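Local coordinates for MW1564 protein (Staphylococcus aureus, PDB 3NTV) that is a putative caffeoyl-CoA O-methyltransferase, probably transferring a methyl group from S-adenosylmethionine to a hydroxyl of its substrate, at residues Q113-Y118 with N122-I127; Y84-F89 with V98-R103; V177-F182 with R192-M197. All blocks are in the same frame, centred on the assembly; numbering follows the deposited sequence. Where two conformers were deposited one is given.

Interaction 1 (Q113-Y118 with N122-I127)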
loop_
_atom_site.group_PDB
_atom_site.type_symbol
_atom_site.label_atom_id
_atom_site.label_comp_id
_atom_site.label_asym_id
_atom_site.label_seq_id
_atom_site.Cartn_x
_atom_site.Cartn_y
_atom_site.Cartn_z
ATOM N N GLN A 113 -27.707 -4.439 12.296
ATOM C CA GLN A 113 -28.691 -3.635 11.564
ATOM C C GLN A 113 -28.181 -3.268 10.173
ATOM O O GLN A 113 -28.929 -3.369 9.201
ATOM C CB GLN A 113 -29.110 -2.381 12.347
ATOM C CG GLN A 113 -30.307 -1.632 11.715
ATOM C CD GLN A 113 -31.490 -2.514 11.348
ATOM O OE1 GLN A 113 -31.707 -2.862 10.174
ATOM N NE2 GLN A 113 -32.286 -2.894 12.342
ATOM N N ASN A 114 -26.903 -2.870 10.071
ATOM C CA ASN A 114 -26.311 -2.518 8.775
ATOM C C ASN A 114 -26.290 -3.691 7.788
ATOM O O ASN A 114 -26.641 -3.508 6.619
ATOM C CB ASN A 114 -24.932 -1.898 8.974
ATOM C CG ASN A 114 -25.018 -0.462 9.436
ATOM O OD1 ASN A 114 -26.007 0.245 9.176
ATOM N ND2 ASN A 114 -23.970 0.013 10.110
ATOM N N LEU A 115 -25.922 -4.906 8.263
ATOM C CA LEU A 115 -25.899 -6.083 7.392
ATOM C C LEU A 115 -27.299 -6.369 6.839
ATOM O O LEU A 115 -27.429 -6.720 5.666
ATOM C CB LEU A 115 -25.358 -7.316 8.125
ATOM C CG LEU A 115 -23.888 -7.294 8.580
ATOM C CD1 LEU A 115 -23.544 -8.623 9.216
ATOM C CD2 LEU A 115 -22.947 -7.035 7.426
ATOM N N ALA A 116 -28.347 -6.180 7.681
ATOM C CA ALA A 116 -29.737 -6.388 7.260
ATOM C C ALA A 116 -30.138 -5.319 6.241
ATOM O O ALA A 116 -30.625 -5.672 5.165
ATOM C CB ALA A 116 -30.675 -6.342 8.468
ATOM N N THR A 117 -29.890 -4.030 6.563
ATOM C CA THR A 117 -30.241 -2.873 5.722
ATOM C C THR A 117 -29.619 -2.954 4.331
ATOM O O THR A 117 -30.312 -2.746 3.328
ATOM C CB THR A 117 -29.885 -1.567 6.454
ATOM O OG1 THR A 117 -30.595 -1.509 7.686
ATOM C CG2 THR A 117 -30.157 -0.316 5.624
ATOM N N TYR A 118 -28.320 -3.302 4.277
ATOM C CA TYR A 118 -27.560 -3.364 3.030
ATOM C C TYR A 118 -27.475 -4.743 2.379
ATOM O O TYR A 118 -26.817 -4.904 1.345
ATOM C CB TYR A 118 -26.191 -2.670 3.201
ATOM C CG TYR A 118 -26.329 -1.202 3.563
ATOM C CD1 TYR A 118 -26.510 -0.236 2.579
ATOM C CD2 TYR A 118 -26.375 -0.793 4.890
ATOM C CE1 TYR A 118 -26.667 1.111 2.906
ATOM C CE2 TYR A 118 -26.542 0.550 5.232
ATOM C CZ TYR A 118 -26.705 1.496 4.236
ATOM O OH TYR A 118 -26.868 2.820 4.572
ATOM N N ASN A 122 -25.682 -12.802 4.181
ATOM C CA ASN A 122 -25.194 -14.070 3.653
ATOM C C ASN A 122 -23.666 -14.061 3.501
ATOM O O ASN A 122 -23.057 -15.125 3.480
ATOM C CB ASN A 122 -25.854 -14.380 2.291
ATOM C CG ASN A 122 -25.625 -13.340 1.229
ATOM O OD1 ASN A 122 -25.718 -12.128 1.476
ATOM N ND2 ASN A 122 -25.456 -13.800 -0.012
ATOM N N GLN A 123 -23.049 -12.874 3.340
ATOM C CA GLN A 123 -21.606 -12.814 3.151
ATOM C C GLN A 123 -20.838 -12.530 4.434
ATOM O O GLN A 123 -19.644 -12.853 4.500
ATOM C CB GLN A 123 -21.241 -11.715 2.141
ATOM C CG GLN A 123 -21.649 -12.076 0.715
ATOM C CD GLN A 123 -21.083 -11.084 -0.257
ATOM O OE1 GLN A 123 -19.874 -11.078 -0.571
ATOM N NE2 GLN A 123 -21.932 -10.213 -0.737
ATOM N N VAL A 124 -21.481 -11.873 5.417
ATOM C CA VAL A 124 -20.805 -11.481 6.657
ATOM C C VAL A 124 -21.398 -12.191 7.869
ATOM O O VAL A 124 -22.611 -12.152 8.076
ATOM C CB VAL A 124 -20.823 -9.936 6.861
ATOM C CG1 VAL A 124 -20.075 -9.507 8.138
ATOM C CG2 VAL A 124 -20.287 -9.207 5.628
ATOM N N ARG A 125 -20.525 -12.771 8.695
ATOM C CA ARG A 125 -20.900 -13.464 9.926
ATOM C C ARG A 125 -20.331 -12.663 11.095
ATOM O O ARG A 125 -19.123 -12.411 11.129
ATOM C CB ARG A 125 -20.296 -14.889 9.870
ATOM C CG ARG A 125 -20.229 -15.670 11.165
ATOM C CD ARG A 125 -19.803 -17.110 10.898
ATOM N NE ARG A 125 -18.361 -17.276 10.647
ATOM C CZ ARG A 125 -17.747 -18.452 10.732
ATOM N NH1 ARG A 125 -18.427 -19.539 11.070
ATOM N NH2 ARG A 125 -16.446 -18.547 10.491
ATOM N N ILE A 126 -21.180 -12.287 12.055
ATOM C CA ILE A 126 -20.734 -11.576 13.252
ATOM C C ILE A 126 -20.625 -12.606 14.352
ATOM O O ILE A 126 -21.611 -13.281 14.663
ATOM C CB ILE A 126 -21.700 -10.416 13.657
ATOM C CG1 ILE A 126 -21.786 -9.358 12.543
ATOM C CG2 ILE A 126 -21.260 -9.774 15.024
ATOM C CD1 ILE A 126 -22.949 -8.388 12.696
ATOM N N ILE A 127 -19.436 -12.718 14.950
ATOM C CA ILE A 127 -19.195 -13.638 16.055
ATOM C C ILE A 127 -19.198 -12.745 17.303
ATOM O O ILE A 127 -18.351 -11.868 17.445
ATOM C CB ILE A 127 -17.859 -14.432 15.868
ATOM C CG1 ILE A 127 -17.839 -15.236 14.546
ATOM C CG2 ILE A 127 -17.567 -15.348 17.091
ATOM C CD1 ILE A 127 -18.892 -16.389 14.415
#
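Leu115 on the last turns of helix 105-117 and Val124 at the start of strand 124-128 face each other with their CA atoms 7.5 Å apart, the closest pair of CA atoms between the two segments. Leu115 carries the whole contact from the helix side. Its CG lies anti to the carbonyl carbon (chi1 -65°), which points the isobutyl fork at the strand, and chi2 (-177°) sets how the two methyl groups are turned. Leu115 CD2 rests 3.6 Å from Val124 CB, while Leu115 CD1 lies 3.7 Å from Val124 CG1 and 3.5 Å from Ile126 CD1. The leucine and valine side chains cross at about a right angle, with the leucine methyls at Val124 CB and CG1. Val124 and Ile126 are two residues apart on the strand and present the same face to the helix; Arg125 between them points to the other face and forms a salt bridge with Asp140. This is the return half of a right-handed beta-alpha-beta crossover, strand 97-102, helix 105-117, strand 124-128, in the Rossmann-like fold of the methyltransferase. Three residues link the segments. Beta-branched residues suit the extended strand, and a leucine suits the helix, where a fork set one carbon further out can reach between them. The neighbouring helix 84-90 adds to the cover, with Met87 packing on Leu115 and Ser86 on Val124, and Val124 also touches Thr100 of the adjacent strand 97-102.

Interaction 2 (Y84-F89 with V98-R103). With SO4 (sulfate ion), chain C.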
loop_
_atom_site.group_PDB
_atom_site.type_symbol
_atom_site.label_atom_id
_atom_site.label_comp_id
_atom_site.label_asym_id
_atom_site.label_seq_id
_atom_site.Cartn_x
_atom_site.Cartn_y
_atom_site.Cartn_z
ATOM N N TYR A 84 -18.738 -1.492 8.788
ATOM C CA TYR A 84 -18.348 -0.754 7.591
ATOM C C TYR A 84 -17.268 -1.479 6.782
ATOM O O TYR A 84 -17.450 -1.708 5.582
ATOM C CB TYR A 84 -17.945 0.677 7.985
ATOM C CG TYR A 84 -17.293 1.469 6.884
ATOM C CD1 TYR A 84 -18.054 2.180 5.963
ATOM C CD2 TYR A 84 -15.906 1.557 6.792
ATOM C CE1 TYR A 84 -17.449 2.934 4.956
ATOM C CE2 TYR A 84 -15.291 2.302 5.794
ATOM C CZ TYR A 84 -16.067 2.990 4.875
ATOM O OH TYR A 84 -15.445 3.749 3.915
ATOM N N SER A 85 -16.156 -1.883 7.425
ATOM C CA SER A 85 -15.126 -2.557 6.637
ATOM C C SER A 85 -15.596 -3.896 6.103
ATOM O O SER A 85 -15.273 -4.215 4.954
ATOM C CB SER A 85 -13.821 -2.712 7.415
ATOM O OG SER A 85 -14.069 -3.500 8.563
ATOM N N SER A 86 -16.375 -4.652 6.917
ATOM C CA SER A 86 -16.919 -5.964 6.533
ATOM C C SER A 86 -17.727 -5.851 5.246
ATOM O O SER A 86 -17.509 -6.600 4.310
ATOM C CB SER A 86 -17.830 -6.511 7.628
ATOM O OG SER A 86 -17.202 -6.486 8.894
HETATM N N MSE A 87 -18.642 -4.876 5.200
HETATM C CA MSE A 87 -19.487 -4.684 4.017
HETATM C C MSE A 87 -18.696 -4.160 2.829
HETATM O O MSE A 87 -18.921 -4.604 1.711
HETATM C CB MSE A 87 -20.664 -3.776 4.331
HETATM C CG MSE A 87 -21.598 -4.396 5.357
HETATM SE SE MSE A 87 -23.157 -3.278 5.695
HETATM C CE MSE A 87 -22.271 -1.821 6.493
ATOM N N GLN A 88 -17.701 -3.277 3.074
ATOM C CA GLN A 88 -16.862 -2.779 1.988
ATOM C C GLN A 88 -16.097 -3.934 1.338
ATOM O O GLN A 88 -16.039 -4.018 0.120
ATOM C CB GLN A 88 -15.912 -1.674 2.492
ATOM C CG GLN A 88 -16.629 -0.346 2.748
ATOM C CD GLN A 88 -16.884 0.458 1.488
ATOM O OE1 GLN A 88 -16.786 -0.041 0.379
ATOM N NE2 GLN A 88 -17.198 1.739 1.633
ATOM N N PHE A 89 -15.577 -4.869 2.146
ATOM C CA PHE A 89 -14.858 -6.020 1.585
ATOM C C PHE A 89 -15.825 -6.956 0.849
ATOM O O PHE A 89 -15.509 -7.413 -0.249
ATOM C CB PHE A 89 -14.119 -6.804 2.683
ATOM C CG PHE A 89 -13.107 -6.020 3.502
ATOM C CD1 PHE A 89 -12.436 -4.933 2.957
ATOM C CD2 PHE A 89 -12.794 -6.404 4.800
ATOM C CE1 PHE A 89 -11.472 -4.236 3.701
ATOM C CE2 PHE A 89 -11.844 -5.697 5.543
ATOM C CZ PHE A 89 -11.199 -4.617 4.986
ATOM N N VAL A 98 -16.836 -12.751 5.017
ATOM C CA VAL A 98 -16.144 -12.062 6.099
ATOM C C VAL A 98 -16.689 -12.590 7.431
ATOM O O VAL A 98 -17.910 -12.584 7.645
ATOM C CB VAL A 98 -16.325 -10.519 6.040
ATOM C CG1 VAL A 98 -15.529 -9.835 7.166
ATOM C CG2 VAL A 98 -15.917 -9.959 4.672
ATOM N N THR A 99 -15.786 -13.028 8.313
ATOM C CA THR A 99 -16.115 -13.370 9.688
ATOM C C THR A 99 -15.565 -12.202 10.522
ATOM O O THR A 99 -14.369 -11.875 10.412
ATOM C CB THR A 99 -15.518 -14.713 10.119
ATOM O OG1 THR A 99 -16.247 -15.754 9.467
ATOM C CG2 THR A 99 -15.679 -14.949 11.630
ATOM N N THR A 100 -16.445 -11.570 11.326
ATOM C CA THR A 100 -16.052 -10.444 12.181
ATOM C C THR A 100 -16.349 -10.757 13.640
ATOM O O THR A 100 -17.493 -11.067 13.982
ATOM C CB THR A 100 -16.744 -9.133 11.740
ATOM O OG1 THR A 100 -16.611 -8.958 10.337
ATOM C CG2 THR A 100 -16.155 -7.914 12.418
ATOM N N ILE A 101 -15.319 -10.669 14.497
ATOM C CA ILE A 101 -15.471 -10.909 15.937
ATOM C C ILE A 101 -15.631 -9.558 16.604
ATOM O O ILE A 101 -14.795 -8.665 16.395
ATOM C CB ILE A 101 -14.270 -11.693 16.527
ATOM C CG1 ILE A 101 -14.034 -13.036 15.782
ATOM C CG2 ILE A 101 -14.404 -11.876 18.074
ATOM C CD1 ILE A 101 -12.667 -13.742 16.129
ATOM N N GLU A 102 -16.648 -9.425 17.463
ATOM C CA GLU A 102 -16.864 -8.191 18.194
ATOM C C GLU A 102 -17.495 -8.480 19.545
ATOM O O GLU A 102 -18.438 -9.266 19.639
ATOM C CB GLU A 102 -17.706 -7.186 17.377
ATOM C CG GLU A 102 -17.862 -5.803 18.028
ATOM C CD GLU A 102 -16.620 -5.134 18.593
ATOM O OE1 GLU A 102 -15.606 -5.027 17.864
ATOM O OE2 GLU A 102 -16.658 -4.719 19.775
ATOM N N ARG A 103 -16.960 -7.843 20.600
ATOM C CA ARG A 103 -17.503 -8.059 21.940
ATOM C C ARG A 103 -18.478 -6.981 22.403
ATOM O O ARG A 103 -19.296 -7.259 23.287
ATOM C CB ARG A 103 -16.378 -8.253 22.969
ATOM C CG ARG A 103 -15.520 -7.022 23.246
ATOM C CD ARG A 103 -14.733 -7.239 24.519
ATOM N NE ARG A 103 -14.096 -6.009 24.982
ATOM C CZ ARG A 103 -13.573 -5.849 26.193
ATOM N NH1 ARG A 103 -13.613 -6.841 27.078
ATOM N NH2 ARG A 103 -13.012 -4.697 26.533
HETATM S S SO4 C . -15.583 -0.640 10.789
HETATM O O1 SO4 C . -15.498 -1.923 10.051
HETATM O O2 SO4 C . -16.992 -0.337 10.989
HETATM O O3 SO4 C . -14.911 -0.801 12.104
HETATM O O4 SO4 C . -14.831 0.370 10.020
#
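Ser86 and Val98 bring helix 84-90 against strand 97-102 within a beta-alpha-beta unit of the Rossmann-like fold, the two short axes running antiparallel at 175° and 9.1 Å apart. The apolar part of the contact belongs to Val98, whose CG1 lies beside Ser86 CB while its CG2 reaches 4.1 Å from Phe89 CB. Separately, Val98 CG2 packs as a methyl against a backbone oxygen, Ser86 O, at 3.7 Å. A small serine is consistent with the helix lying close here, and a valine suits the strand by its branching at CB. The polar part is a buried pair of hydroxyls, Ser86 OG and Thr100 OG1, 2.9 Å apart, both hydrogen-bonded to Glu77 OE2 of strand 74-78. Each stands anti to its own carbonyl carbon (chi1 near -50°), which would bring the two together; but both side chains have a second conformer, so the pairing holds for one copy only and is uncertain.

At its first turn the helix holds a sulfate, probably from the crystallisation liquor, which also takes backbone amides of Val55, Ala81 and Ile82. Tyr84 N donates to sulfate O2 at 3.0 Å. Ser85 N makes the straighter bond to sulfate O1, 2.7 Å long and 161° at the hydrogen.

Interaction 3 (V177-F182 with R192-M197)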
loop_
_atom_site.group_PDB
_atom_site.type_symbol
_atom_site.label_atom_id
_atom_site.label_comp_id
_atom_site.label_asym_id
_atom_site.label_seq_id
_atom_site.Cartn_x
_atom_site.Cartn_y
_atom_site.Cartn_z
ATOM N N VAL A 177 -0.792 0.968 13.493
ATOM C CA VAL A 177 0.588 0.673 13.916
ATOM C C VAL A 177 1.358 1.947 14.331
ATOM O O VAL A 177 2.460 1.845 14.872
ATOM C CB VAL A 177 1.373 -0.266 12.968
ATOM C CG1 VAL A 177 0.726 -1.648 12.915
ATOM C CG2 VAL A 177 1.509 0.337 11.575
ATOM N N LEU A 178 0.753 3.132 14.126
ATOM C CA LEU A 178 1.324 4.406 14.599
ATOM C C LEU A 178 0.475 4.994 15.747
ATOM O O LEU A 178 0.719 6.125 16.156
ATOM C CB LEU A 178 1.436 5.439 13.446
ATOM C CG LEU A 178 2.459 5.143 12.329
ATOM C CD1 LEU A 178 2.370 6.191 11.249
ATOM C CD2 LEU A 178 3.893 5.112 12.860
ATOM N N TYR A 179 -0.496 4.214 16.299
ATOM C CA TYR A 179 -1.446 4.672 17.328
ATOM C C TYR A 179 -1.940 6.093 17.054
ATOM O O TYR A 179 -1.644 7.031 17.797
ATOM C CB TYR A 179 -1.010 4.464 18.815
ATOM C CG TYR A 179 -2.214 4.599 19.739
ATOM C CD1 TYR A 179 -2.332 5.676 20.617
ATOM C CD2 TYR A 179 -3.318 3.755 19.602
ATOM C CE1 TYR A 179 -3.495 5.879 21.367
ATOM C CE2 TYR A 179 -4.475 3.942 20.355
ATOM C CZ TYR A 179 -4.552 4.990 21.253
ATOM O OH TYR A 179 -5.701 5.133 22.000
ATOM N N HIS A 180 -2.585 6.273 15.893
ATOM C CA HIS A 180 -3.157 7.549 15.457
ATOM C C HIS A 180 -2.109 8.661 15.264
ATOM O O HIS A 180 -2.460 9.842 15.232
ATOM C CB HIS A 180 -4.283 7.979 16.424
ATOM C CG HIS A 180 -5.284 6.906 16.715
ATOM N ND1 HIS A 180 -6.209 6.500 15.763
ATOM C CD2 HIS A 180 -5.489 6.203 17.851
ATOM C CE1 HIS A 180 -6.945 5.573 16.357
ATOM N NE2 HIS A 180 -6.541 5.358 17.612
ATOM N N GLY A 181 -0.841 8.270 15.150
ATOM C CA GLY A 181 0.273 9.197 14.987
ATOM C C GLY A 181 0.958 9.568 16.286
ATOM O O GLY A 181 1.911 10.349 16.271
ATOM N N PHE A 182 0.493 9.001 17.416
ATOM C CA PHE A 182 1.057 9.294 18.742
ATOM C C PHE A 182 2.379 8.653 19.052
ATOM O O PHE A 182 3.025 9.106 19.990
ATOM C CB PHE A 182 0.074 8.942 19.863
ATOM C CG PHE A 182 -1.097 9.875 19.994
ATOM C CD1 PHE A 182 -0.914 11.192 20.407
ATOM C CD2 PHE A 182 -2.393 9.412 19.825
ATOM C CE1 PHE A 182 -2.004 12.052 20.551
ATOM C CE2 PHE A 182 -3.483 10.265 19.989
ATOM C CZ PHE A 182 -3.281 11.581 20.343
ATOM N N ARG A 192 -2.238 9.176 30.274
ATOM C CA ARG A 192 -1.732 7.865 30.682
ATOM C C ARG A 192 -2.222 6.764 29.731
ATOM O O ARG A 192 -1.433 5.881 29.366
ATOM C CB ARG A 192 -2.124 7.538 32.130
ATOM C CG ARG A 192 -1.387 6.320 32.681
ATOM C CD ARG A 192 -1.928 5.892 34.031
ATOM N NE ARG A 192 -1.032 4.934 34.678
ATOM C CZ ARG A 192 -1.164 3.613 34.606
ATOM N NH1 ARG A 192 -2.169 3.076 33.927
ATOM N NH2 ARG A 192 -0.297 2.820 35.220
ATOM N N ASN A 193 -3.515 6.824 29.337
ATOM C CA ASN A 193 -4.106 5.834 28.435
ATOM C C ASN A 193 -3.383 5.828 27.075
ATOM O O ASN A 193 -3.058 4.763 26.556
ATOM C CB ASN A 193 -5.612 6.071 28.287
ATOM C CG ASN A 193 -6.392 5.914 29.579
ATOM O OD1 ASN A 193 -7.108 6.820 30.012
ATOM N ND2 ASN A 193 -6.287 4.761 30.223
ATOM N N VAL A 194 -3.073 7.015 26.542
ATOM C CA VAL A 194 -2.347 7.132 25.259
ATOM C C VAL A 194 -0.949 6.531 25.410
ATOM O O VAL A 194 -0.542 5.738 24.574
ATOM C CB VAL A 194 -2.335 8.585 24.724
ATOM C CG1 VAL A 194 -1.404 8.728 23.522
ATOM C CG2 VAL A 194 -3.744 9.019 24.353
ATOM N N ARG A 195 -0.254 6.813 26.534
ATOM C CA ARG A 195 1.063 6.205 26.776
ATOM C C ARG A 195 1.021 4.692 26.822
ATOM O O ARG A 195 1.878 4.039 26.216
ATOM C CB ARG A 195 1.706 6.759 28.056
ATOM C CG ARG A 195 2.085 8.213 27.886
ATOM C CD ARG A 195 2.940 8.740 29.032
ATOM N NE ARG A 195 2.304 8.629 30.355
ATOM C CZ ARG A 195 1.501 9.544 30.891
ATOM N NH1 ARG A 195 1.163 10.627 30.203
ATOM N NH2 ARG A 195 1.012 9.372 32.115
ATOM N N GLN A 196 0.011 4.122 27.501
ATOM C CA GLN A 196 -0.145 2.667 27.606
ATOM C C GLN A 196 -0.375 2.066 26.203
ATOM O O GLN A 196 0.206 1.033 25.881
ATOM C CB GLN A 196 -1.326 2.311 28.514
ATOM C CG GLN A 196 -1.068 2.584 29.992
ATOM C CD GLN A 196 -2.279 2.218 30.804
ATOM O OE1 GLN A 196 -3.263 2.962 30.879
ATOM N NE2 GLN A 196 -2.249 1.040 31.399
HETATM N N MSE A 197 -1.186 2.741 25.373
HETATM C CA MSE A 197 -1.479 2.288 24.008
HETATM C C MSE A 197 -0.275 2.386 23.092
HETATM O O MSE A 197 -0.034 1.482 22.291
HETATM C CB MSE A 197 -2.681 3.039 23.432
HETATM C CG MSE A 197 -3.974 2.781 24.203
HETATM SE SE MSE A 197 -4.565 0.902 24.129
HETATM C CE MSE A 197 -3.921 0.333 25.906
#
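Tyr179 lays one face of its ring against Met197, joining the loop that follows strand 170-175 to the first turns of helix 192-209 at the surface of the Rossmann-like domain. The main bump is not the end of the selenomethionine but its root: Met197 CB sits over the middle of the tyrosine ring, 3.5 Å from the centroid and 12° off the normal, a CH-pi contact. From there the chain bends at chi2 and chi3. Met197 CG passes on towards the phenol end, 3.7 Å from Tyr179 OH. Met197 SE stands obliquely to the Tyr179 ring at 5.5 Å from its centroid, a Met-aromatic contact. With CG anti to the backbone N (chi1 -164°), the tyrosine ring reaches across to the helix. Its opposite face receives His180 CD2 towards the rim, so the ring is held between the helix and its own neighbour in the loop.

A second bump enters one turn earlier. Val194 CG1 fits the angle between the two aromatic rings, lying over a face of Phe182 and near the plane of Tyr179 at its edge. It is 4.0 Å from the Phe182 centroid and 22° off the normal, displaced towards the ring's CG. The valine and phenylalanine side chains meet at about a right angle. A compact branched residue suits this corner, whereas the broad aromatics provide the walls; Val198, also on the helix, touches both aromatic side chains. Between the two aromatic residues in sequence, Gly181 adopts a backbone conformation that calls for glycine, and the loop around it packs on the second subunit, where Leu178 meets Leu29 of that chain. The turn carrying the two rings is closed by a bond of 2.9 Å from Phe182 N to Tyr179 O.

From the N terminus, interaction 2 comes first, closing the passage from helix 84-90 to strand 97-102. The chain then runs through helix 105-117, and interaction 1 closes the short turn from its end to strand 124-128. The two are in series and touch: strands 97-102 and 124-128 are neighbours in the sheet, joined by backbone pairs such as Thr100 with Arg125 and Ile127. After the remaining parallel strands, interaction 3 closes the part of the loop from residue 183 to helix 192-209. It lies on the opposite side of the chain's centre, about 24 Å from interaction 2 and 31 Å from interaction 1, centre to centre. None encloses or crosses another.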